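Local structure of BvnE (Penicillium brevicompactum, 6U9I) at residues Thr28-Thr33 against Lys76-Ala81; Ala81-Ala86 against His100-Ala105; Asn114-Val119 against Glu134-Asp139. The protein catalyses, as a pinacolase, a stereoselective semipinacol-type rearrangement in the fungal assembly of brevianamides. All blocks are in the same frame, centred on the assembly; numbering follows the deposited sequence. Where two conformers were deposited one is given.

Interaction 1: Thr28-Thr33 against Lys76-Ala81; sequences TMNDFT and KNFNLA
The C-terminal end of helix 14-31 lies against strand 78-82, an edge strand of the curved sheet, in an alpha+beta fold consistent with the SnoaL-like (NTF2-like) cone-shaped barrel. M29 faces the strand; its chain is bent at both chi2 and chi3, and its CB rests 4.0 Å from CD2 of L80, obliquely across the leucine. N30 lies next along the helix and makes the polar link. Its amide spans the backbone of L80: OD1 accepts from L80 N at 2.7 Å, on a lone pair, and ND2 donates to L80 O at 2.9 Å in a nearly straight bond (169°). Both groups of L80 point away from strand 96-107, so the asparagine takes the place of a further strand. A water donates to N30 O and, at 2.6 Å, to F78 O, bridging the two backbones. F32 then leaves the helix with a positive phi of 56°, and its ring reaches the F78 side chain while its neighbours L71 and T72 belong to helix 61-74. The two rings are nearly parallel (12°) but slid apart, with little overlap. What sits over the centre of the F32 face is instead F78 CB, 3.4 Å from the ring centroid.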
loop_
_atom_site.group_PDB
_atom_site.type_symbol
_atom_site.label_atom_id
_atom_site.label_comp_id
_atom_site.label_asym_id
_atom_site.label_seq_id
_atom_site.Cartn_x
_atom_site.Cartn_y
_atom_site.Cartn_z
ATOM N N THR A 28 3.033 14.046 -14.237
ATOM C CA THR A 28 4.409 14.530 -14.282
ATOM C C THR A 28 5.397 13.384 -14.119
ATOM O O THR A 28 6.501 13.435 -14.673
ATOM C CB THR A 28 4.646 15.627 -13.232
ATOM O OG1 THR A 28 4.353 15.141 -11.918
ATOM C CG2 THR A 28 3.761 16.838 -13.515
ATOM N N MET A 29 5.025 12.331 -13.388
ATOM C CA MET A 29 5.886 11.155 -13.366
ATOM C C MET A 29 6.022 10.570 -14.767
ATOM O O MET A 29 7.127 10.218 -15.199
ATOM C CB MET A 29 5.342 10.105 -12.394
ATOM C CG MET A 29 5.609 10.435 -10.912
ATOM S SD MET A 29 7.361 10.452 -10.491
ATOM C CE MET A 29 7.695 8.704 -10.307
ATOM N N ASN A 30 4.912 10.486 -15.501
ATOM C CA ASN A 30 4.962 9.946 -16.854
ATOM C C ASN A 30 5.674 10.869 -17.835
ATOM O O ASN A 30 6.122 10.403 -18.890
ATOM C CB ASN A 30 3.544 9.636 -17.324
ATOM C CG ASN A 30 3.016 8.361 -16.691
ATOM O OD1 ASN A 30 3.724 7.354 -16.649
ATOM N ND2 ASN A 30 1.819 8.418 -16.132
ATOM N N ASP A 31 5.783 12.163 -17.520
ATOM C CA ASP A 31 6.635 13.038 -18.320
ATOM C C ASP A 31 8.085 12.579 -18.279
ATOM O O ASP A 31 8.840 12.820 -19.227
ATOM C CB ASP A 31 6.487 14.480 -17.838
ATOM C CG ASP A 31 5.140 15.074 -18.210
ATOM O OD1 ASP A 31 4.545 14.628 -19.225
ATOM O OD2 ASP A 31 4.677 15.986 -17.502
ATOM N N PHE A 32 8.488 11.922 -17.186
ATOM C CA PHE A 32 9.748 11.178 -17.117
ATOM C C PHE A 32 10.952 12.053 -17.455
ATOM O O PHE A 32 11.848 11.652 -18.200
ATOM C CB PHE A 32 9.704 9.931 -18.007
ATOM C CG PHE A 32 10.604 8.816 -17.531
ATOM C CD1 PHE A 32 10.493 8.333 -16.234
ATOM C CD2 PHE A 32 11.546 8.251 -18.377
ATOM C CE1 PHE A 32 11.318 7.305 -15.785
ATOM C CE2 PHE A 32 12.377 7.219 -17.936
ATOM C CZ PHE A 32 12.259 6.749 -16.642
ATOM N N THR A 33 10.962 13.270 -16.923
ATOM C CA THR A 33 12.192 14.026 -16.818
ATOM C C THR A 33 12.455 14.260 -15.341
ATOM O O THR A 33 11.504 14.358 -14.559
ATOM C CB THR A 33 12.131 15.385 -17.529
ATOM O OG1 THR A 33 11.180 16.230 -16.863
ATOM C CG2 THR A 33 11.723 15.222 -18.997
ATOM N N LYS A 76 13.461 3.376 -20.626
ATOM C CA LYS A 76 12.698 3.986 -21.702
ATOM C C LYS A 76 11.238 3.578 -21.569
ATOM O O LYS A 76 10.909 2.566 -20.944
ATOM C CB LYS A 76 13.227 3.564 -23.092
ATOM C CG LYS A 76 14.734 3.358 -23.162
ATOM C CD LYS A 76 15.097 1.867 -23.152
ATOM C CE LYS A 76 16.534 1.623 -22.677
ATOM N NZ LYS A 76 16.893 0.179 -22.748
ATOM N N ASN A 77 10.365 4.372 -22.189
ATOM C CA ASN A 77 8.937 4.057 -22.288
ATOM C C ASN A 77 8.326 3.801 -20.914
ATOM O O ASN A 77 7.553 2.859 -20.714
ATOM C CB ASN A 77 8.705 2.875 -23.224
ATOM C CG ASN A 77 9.126 3.187 -24.636
ATOM O OD1 ASN A 77 8.902 4.296 -25.124
ATOM N ND2 ASN A 77 9.768 2.230 -25.292
ATOM N N PHE A 78 8.686 4.654 -19.963
ATOM C CA PHE A 78 8.166 4.559 -18.604
ATOM C C PHE A 78 6.677 4.868 -18.574
ATOM O O PHE A 78 6.205 5.804 -19.228
ATOM C CB PHE A 78 8.913 5.535 -17.701
ATOM C CG PHE A 78 8.408 5.573 -16.276
ATOM C CD1 PHE A 78 8.768 4.583 -15.371
ATOM C CD2 PHE A 78 7.595 6.614 -15.840
ATOM C CE1 PHE A 78 8.314 4.624 -14.049
ATOM C CE2 PHE A 78 7.141 6.665 -14.522
ATOM C CZ PHE A 78 7.501 5.666 -13.631
ATOM N N ASN A 79 5.936 4.091 -17.790
ATOM C CA ASN A 79 4.542 4.410 -17.532
ATOM C C ASN A 79 4.209 4.068 -16.091
ATOM O O ASN A 79 4.589 3.006 -15.595
ATOM C CB ASN A 79 3.589 3.662 -18.463
ATOM C CG ASN A 79 2.132 4.020 -18.198
ATOM O OD1 ASN A 79 1.672 5.116 -18.537
ATOM N ND2 ASN A 79 1.411 3.114 -17.563
ATOM N N LEU A 80 3.513 4.985 -15.426
ATOM C CA LEU A 80 3.014 4.782 -14.070
ATOM C C LEU A 80 1.519 5.057 -14.099
ATOM O O LEU A 80 1.093 6.089 -14.625
ATOM C CB LEU A 80 3.725 5.713 -13.081
ATOM C CG LEU A 80 3.369 5.587 -11.602
ATOM C CD1 LEU A 80 3.754 4.216 -11.083
ATOM C CD2 LEU A 80 4.088 6.681 -10.804
ATOM N N ALA A 81 0.724 4.136 -13.559
ATOM C CA ALA A 81 -0.717 4.256 -13.721
ATOM C C ALA A 81 -1.422 3.514 -12.606
ATOM O O ALA A 81 -0.872 2.590 -12.004
ATOM C CB ALA A 81 -1.167 3.711 -15.084
HETATM O O HOH W 1 7.321 7.952 -20.173
#

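Interaction 2: Ala81-Ala86 against His100-Ala105; sequences ALMPGA and HLASYA
M83 lies over one face of the H100 imidazole. Its CG stands 3.6 Å from the ring centroid and 9° off the normal, a CH-pi contact, while SD sits over the same face at a longer 4.7 Å from that centroid. Bends at chi2 and chi3 curl the methionine, so that CE turns back toward the CE1 and NE2 side of the ring and SD is left 3.6 Å from CB of A102. The imidazole is placed for this by a CG anti to the backbone N (chi1 -169°), and its NE2 is hydrogen-bonded to OE1 of E115 on strand 110-122, which helps fix the rotation of the ring. An alanine at H100 would remove this ring and its NE2, probably leaving M83 and E115 less firmly held. Beneath these side chains runs an antiparallel strand pair of a sheet consistent with a SnoaL-like fold. A81 and A102 form its hydrogen-bonded pair, with A81 N to A102 O at 3.0 Å and A102 N to A81 O at 2.8 Å. L82 and L101 follow as the non-hydrogen-bonded pair; their side chains diverge, yet cross obliquely with the two CD2 atoms 4.1 Å apart. M83 N then donates to H100 O at 2.8 Å, almost straight (176°), before the chain swings into a type II turn from M83 to A86. G85 occupies the turn position where a CB would press on the carbonyl O of P84, and A86 N closes the turn on M83 O at 2.9 Å, setting A86 CB near CB of H100.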
loop_
_atom_site.group_PDB
_atom_site.type_symbol
_atom_site.label_atom_id
_atom_site.label_comp_id
_atom_site.label_asym_id
_atom_site.label_seq_id
_atom_site.Cartn_x
_atom_site.Cartn_y
_atom_site.Cartn_z
ATOM N N ALA A 81 0.724 4.136 -13.559
ATOM C CA ALA A 81 -0.717 4.256 -13.721
ATOM C C ALA A 81 -1.422 3.514 -12.606
ATOM O O ALA A 81 -0.872 2.590 -12.004
ATOM C CB ALA A 81 -1.167 3.711 -15.084
ATOM N N LEU A 82 -2.666 3.914 -12.353
ATOM C CA LEU A 82 -3.497 3.144 -11.438
ATOM C C LEU A 82 -3.586 1.695 -11.910
ATOM O O LEU A 82 -3.661 1.425 -13.116
ATOM C CB LEU A 82 -4.897 3.764 -11.340
ATOM C CG LEU A 82 -4.948 5.011 -10.446
ATOM C CD1 LEU A 82 -6.095 5.930 -10.841
ATOM C CD2 LEU A 82 -5.052 4.615 -8.970
ATOM N N MET A 83 -3.527 0.762 -10.948
ATOM C CA MET A 83 -3.723 -0.654 -11.235
ATOM C C MET A 83 -5.076 -0.845 -11.913
ATOM O O MET A 83 -5.983 -0.031 -11.738
ATOM C CB MET A 83 -3.663 -1.482 -9.948
ATOM C CG MET A 83 -2.236 -1.646 -9.392
ATOM S SD MET A 83 -1.325 -2.905 -10.298
ATOM C CE MET A 83 -2.084 -4.424 -9.675
ATOM N N PRO A 84 -5.235 -1.917 -12.691
ATOM C CA PRO A 84 -6.551 -2.192 -13.292
ATOM C C PRO A 84 -7.652 -2.164 -12.251
ATOM O O PRO A 84 -7.602 -2.912 -11.270
ATOM C CB PRO A 84 -6.382 -3.603 -13.881
ATOM C CG PRO A 84 -4.919 -3.742 -14.144
ATOM C CD PRO A 84 -4.253 -2.969 -13.010
ATOM N N GLY A 85 -8.634 -1.281 -12.429
ATOM C CA GLY A 85 -9.750 -1.188 -11.513
ATOM C C GLY A 85 -9.527 -0.352 -10.264
ATOM O O GLY A 85 -10.477 -0.145 -9.506
ATOM N N ALA A 86 -8.319 0.141 -10.015
ATOM C CA ALA A 86 -8.060 0.921 -8.807
ATOM C C ALA A 86 -8.397 2.394 -9.019
ATOM O O ALA A 86 -8.239 2.928 -10.118
ATOM C CB ALA A 86 -6.584 0.799 -8.406
ATOM N N HIS A 100 -3.079 2.579 -5.611
ATOM C CA HIS A 100 -2.502 1.291 -5.965
ATOM C C HIS A 100 -2.053 1.389 -7.418
ATOM O O HIS A 100 -2.883 1.575 -8.308
ATOM C CB HIS A 100 -3.566 0.214 -5.767
ATOM C CG HIS A 100 -3.052 -1.187 -5.834
ATOM N ND1 HIS A 100 -3.898 -2.269 -5.952
ATOM C CD2 HIS A 100 -1.794 -1.690 -5.795
ATOM C CE1 HIS A 100 -3.183 -3.382 -5.985
ATOM N NE2 HIS A 100 -1.903 -3.059 -5.891
ATOM N N LEU A 101 -0.743 1.293 -7.660
ATOM C CA LEU A 101 -0.150 1.665 -8.940
ATOM C C LEU A 101 0.647 0.522 -9.546
ATOM O O LEU A 101 1.223 -0.306 -8.837
ATOM C CB LEU A 101 0.799 2.867 -8.799
ATOM C CG LEU A 101 0.231 4.166 -8.223
ATOM C CD1 LEU A 101 1.330 5.231 -8.113
ATOM C CD2 LEU A 101 -0.947 4.691 -9.042
ATOM N N ALA A 102 0.710 0.523 -10.876
ATOM C CA ALA A 102 1.602 -0.336 -11.639
ATOM C C ALA A 102 2.585 0.530 -12.412
ATOM O O ALA A 102 2.202 1.558 -12.983
ATOM C CB ALA A 102 0.815 -1.211 -12.627
ATOM N N SER A 103 3.849 0.116 -12.431
ATOM C CA SER A 103 4.853 0.779 -13.249
ATOM C C SER A 103 5.284 -0.143 -14.382
ATOM O O SER A 103 5.242 -1.371 -14.264
ATOM C CB SER A 103 6.076 1.198 -12.418
ATOM O OG SER A 103 6.753 0.061 -11.919
ATOM N N TYR A 104 5.683 0.467 -15.492
ATOM C CA TYR A 104 6.239 -0.257 -16.622
ATOM C C TYR A 104 7.383 0.562 -17.189
ATOM O O TYR A 104 7.275 1.787 -17.313
ATOM C CB TYR A 104 5.168 -0.513 -17.700
ATOM C CG TYR A 104 5.714 -1.015 -19.024
ATOM C CD1 TYR A 104 6.254 -0.136 -19.962
ATOM C CD2 TYR A 104 5.680 -2.367 -19.343
ATOM C CE1 TYR A 104 6.760 -0.591 -21.172
ATOM C CE2 TYR A 104 6.174 -2.827 -20.555
ATOM C CZ TYR A 104 6.713 -1.934 -21.464
ATOM O OH TYR A 104 7.210 -2.385 -22.671
ATOM N N ALA A 105 8.472 -0.114 -17.541
ATOM C CA ALA A 105 9.556 0.550 -18.249
ATOM C C ALA A 105 10.382 -0.505 -18.968
ATOM O O ALA A 105 10.223 -1.708 -18.746
ATOM C CB ALA A 105 10.427 1.376 -17.308
#

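Interaction 3: Asn114-Val119 against Glu134-Asp139; sequences NEYMVV and EFADSD
Backbone hydrogen bonds carry this antiparallel pairing of strands 110-122 and 129-136, the two arms of a beta hairpin. M117 and F135 form the hydrogen-bonded pair, M117 N to F135 O and F135 N to M117 O both at 2.9 Å; the second donor lies 30° out of the carbonyl plane. D137 N, just past the strand, donates to E115 O at 2.9 Å, nearly along the C=O axis. Apolar contacts follow the sheet faces. On one, Y116 CD2 meets A136 CB at 3.9 Å, and CG2 of V118 lies 4.0 Å from CG of E134, the two side chains running side by side; on the other, M117 and F135 come together through their CB atoms. Polar side chains gather where the hairpin ends. N114 OD1 accepts E115 N at 2.8 Å while lying close against D137 CB. One water lies 2.7 Å from E115 OE2 and 3.1 Å from D137 OD2, within hydrogen-bonding reach of both, and may ease their repulsion if both carboxylates are charged. D137 OD1 N-caps helix 138-150 at Y140 N and also hydrogen-bonds to S138 OG of the second subunit; M117 packs on M117 of that subunit. Strand 96-107 flanks strand 110-122, with V118 packed on L101; strand 45-50 runs beside strand 129-136, and C141 of helix 138-150 packs on N114 and A136.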
loop_
_atom_site.group_PDB
_atom_site.type_symbol
_atom_site.label_atom_id
_atom_site.label_comp_id
_atom_site.label_asym_id
_atom_site.label_seq_id
_atom_site.Cartn_x
_atom_site.Cartn_y
_atom_site.Cartn_z
ATOM N N ASN A 114 6.709 -3.183 -11.990
ATOM C CA ASN A 114 6.561 -3.196 -10.541
ATOM C C ASN A 114 5.147 -2.778 -10.153
ATOM O O ASN A 114 4.321 -2.393 -10.990
ATOM C CB ASN A 114 7.606 -2.285 -9.879
ATOM C CG ASN A 114 8.114 -2.823 -8.534
ATOM O OD1 ASN A 114 7.418 -3.556 -7.836
ATOM N ND2 ASN A 114 9.334 -2.442 -8.167
ATOM N N GLU A 115 4.878 -2.874 -8.854
ATOM C CA GLU A 115 3.566 -2.611 -8.280
ATOM C C GLU A 115 3.768 -1.935 -6.935
ATOM O O GLU A 115 4.658 -2.326 -6.172
ATOM C CB GLU A 115 2.767 -3.913 -8.109
ATOM C CG GLU A 115 1.372 -3.736 -7.511
ATOM C CD GLU A 115 0.670 -5.066 -7.271
ATOM O OE1 GLU A 115 -0.314 -5.101 -6.494
ATOM O OE2 GLU A 115 1.098 -6.084 -7.867
ATOM N N TYR A 116 2.957 -0.917 -6.643
ATOM C CA TYR A 116 3.162 -0.120 -5.440
ATOM C C TYR A 116 1.835 0.244 -4.802
ATOM O O TYR A 116 0.814 0.374 -5.481
ATOM C CB TYR A 116 3.899 1.199 -5.703
ATOM C CG TYR A 116 4.968 1.136 -6.752
ATOM C CD1 TYR A 116 4.628 1.112 -8.104
ATOM C CD2 TYR A 116 6.313 1.117 -6.406
ATOM C CE1 TYR A 116 5.588 1.058 -9.069
ATOM C CE2 TYR A 116 7.295 1.057 -7.388
ATOM C CZ TYR A 116 6.922 1.032 -8.709
ATOM O OH TYR A 116 7.871 0.982 -9.717
ATOM N N MET A 117 1.882 0.468 -3.494
ATOM C CA MET A 117 0.867 1.239 -2.788
ATOM C C MET A 117 1.527 2.539 -2.350
ATOM O O MET A 117 2.496 2.519 -1.579
ATOM C CB MET A 117 0.309 0.464 -1.591
ATOM C CG MET A 117 -1.009 0.993 -1.050
ATOM S SD MET A 117 -2.408 0.729 -2.172
ATOM C CE MET A 117 -2.522 -1.053 -2.216
ATOM N N VAL A 118 1.020 3.667 -2.844
ATOM C CA VAL A 118 1.604 4.980 -2.595
ATOM C C VAL A 118 0.658 5.790 -1.718
ATOM O O VAL A 118 -0.564 5.748 -1.900
ATOM C CB VAL A 118 1.894 5.691 -3.936
ATOM C CG1 VAL A 118 2.129 7.178 -3.748
ATOM C CG2 VAL A 118 3.088 5.025 -4.623
ATOM N N VAL A 119 1.222 6.518 -0.750
ATOM C CA VAL A 119 0.465 7.448 0.084
ATOM C C VAL A 119 1.047 8.836 -0.157
ATOM O O VAL A 119 2.187 9.111 0.240
ATOM C CB VAL A 119 0.526 7.092 1.573
ATOM C CG1 VAL A 119 -0.315 8.094 2.383
ATOM C CG2 VAL A 119 0.075 5.644 1.810
ATOM N N GLU A 134 6.233 5.312 -0.681
ATOM C CA GLU A 134 6.162 4.434 -1.848
ATOM C C GLU A 134 6.423 3.007 -1.380
ATOM O O GLU A 134 7.575 2.590 -1.227
ATOM C CB GLU A 134 7.149 4.873 -2.925
ATOM C CG GLU A 134 6.767 6.185 -3.574
ATOM C CD GLU A 134 7.796 6.686 -4.565
ATOM O OE1 GLU A 134 8.917 6.133 -4.604
ATOM O OE2 GLU A 134 7.480 7.642 -5.305
ATOM N N PHE A 135 5.346 2.252 -1.157
ATOM C CA PHE A 135 5.440 0.874 -0.675
ATOM C C PHE A 135 5.491 -0.048 -1.893
ATOM O O PHE A 135 4.468 -0.291 -2.538
ATOM C CB PHE A 135 4.246 0.562 0.226
ATOM C CG PHE A 135 4.419 -0.669 1.087
ATOM C CD1 PHE A 135 4.404 -1.939 0.521
ATOM C CD2 PHE A 135 4.544 -0.552 2.465
ATOM C CE1 PHE A 135 4.553 -3.085 1.310
ATOM C CE2 PHE A 135 4.690 -1.700 3.267
ATOM C CZ PHE A 135 4.704 -2.957 2.690
ATOM N N ALA A 136 6.677 -0.566 -2.202
ATOM C CA ALA A 136 6.919 -1.332 -3.418
ATOM C C ALA A 136 6.736 -2.831 -3.191
ATOM O O ALA A 136 6.716 -3.324 -2.057
ATOM C CB ALA A 136 8.338 -1.067 -3.943
ATOM N N ASP A 137 6.582 -3.552 -4.304
ATOM C CA ASP A 137 6.748 -5.007 -4.358
ATOM C C ASP A 137 8.229 -5.292 -4.121
ATOM O O ASP A 137 9.054 -5.151 -5.028
ATOM C CB ASP A 137 6.268 -5.516 -5.717
ATOM C CG ASP A 137 6.397 -7.035 -5.895
ATOM O OD1 ASP A 137 7.144 -7.719 -5.162
ATOM O OD2 ASP A 137 5.750 -7.551 -6.825
ATOM N N SER A 138 8.583 -5.657 -2.887
ATOM C CA SER A 138 9.999 -5.727 -2.538
ATOM C C SER A 138 10.679 -6.923 -3.194
ATOM O O SER A 138 11.856 -6.843 -3.570
ATOM C CB SER A 138 10.151 -5.787 -1.019
ATOM O OG SER A 138 9.267 -6.764 -0.478
ATOM N N ASP A 139 9.970 -8.050 -3.319
ATOM C CA ASP A 139 10.547 -9.181 -4.042
ATOM C C ASP A 139 10.919 -8.776 -5.456
ATOM O O ASP A 139 12.005 -9.117 -5.944
ATOM C CB ASP A 139 9.582 -10.368 -4.079
ATOM C CG ASP A 139 10.136 -11.544 -4.884
ATOM O OD1 ASP A 139 11.255 -11.989 -4.569
ATOM O OD2 ASP A 139 9.468 -12.013 -5.835
HETATM O O HOH W 2 3.281 -7.557 -8.625
#

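The three contacts follow in series along the chain, none nesting within or crossing another. Interaction 1 closes the longest excursion, residues 34-75, and brings the first long helix onto strand 78-82. Interaction 2 opens at A81, where interaction 1 ends, and closes the short return through strand 89-91 onto strand 96-107; N79 N, 2.7 Å from Y104 O, continues this pairing back into interaction 1. After strand 96-107 turns back into strand 110-122, interaction 3 closes the hairpin of strands 110-122 and 129-136. S103 OG, 2.6 Å from Y116 OH, links interactions 2 and 3. Strands 78-82, 96-107, 110-122 and 129-136 are successive neighbours in one sheet, which meets the second subunit at interaction 3.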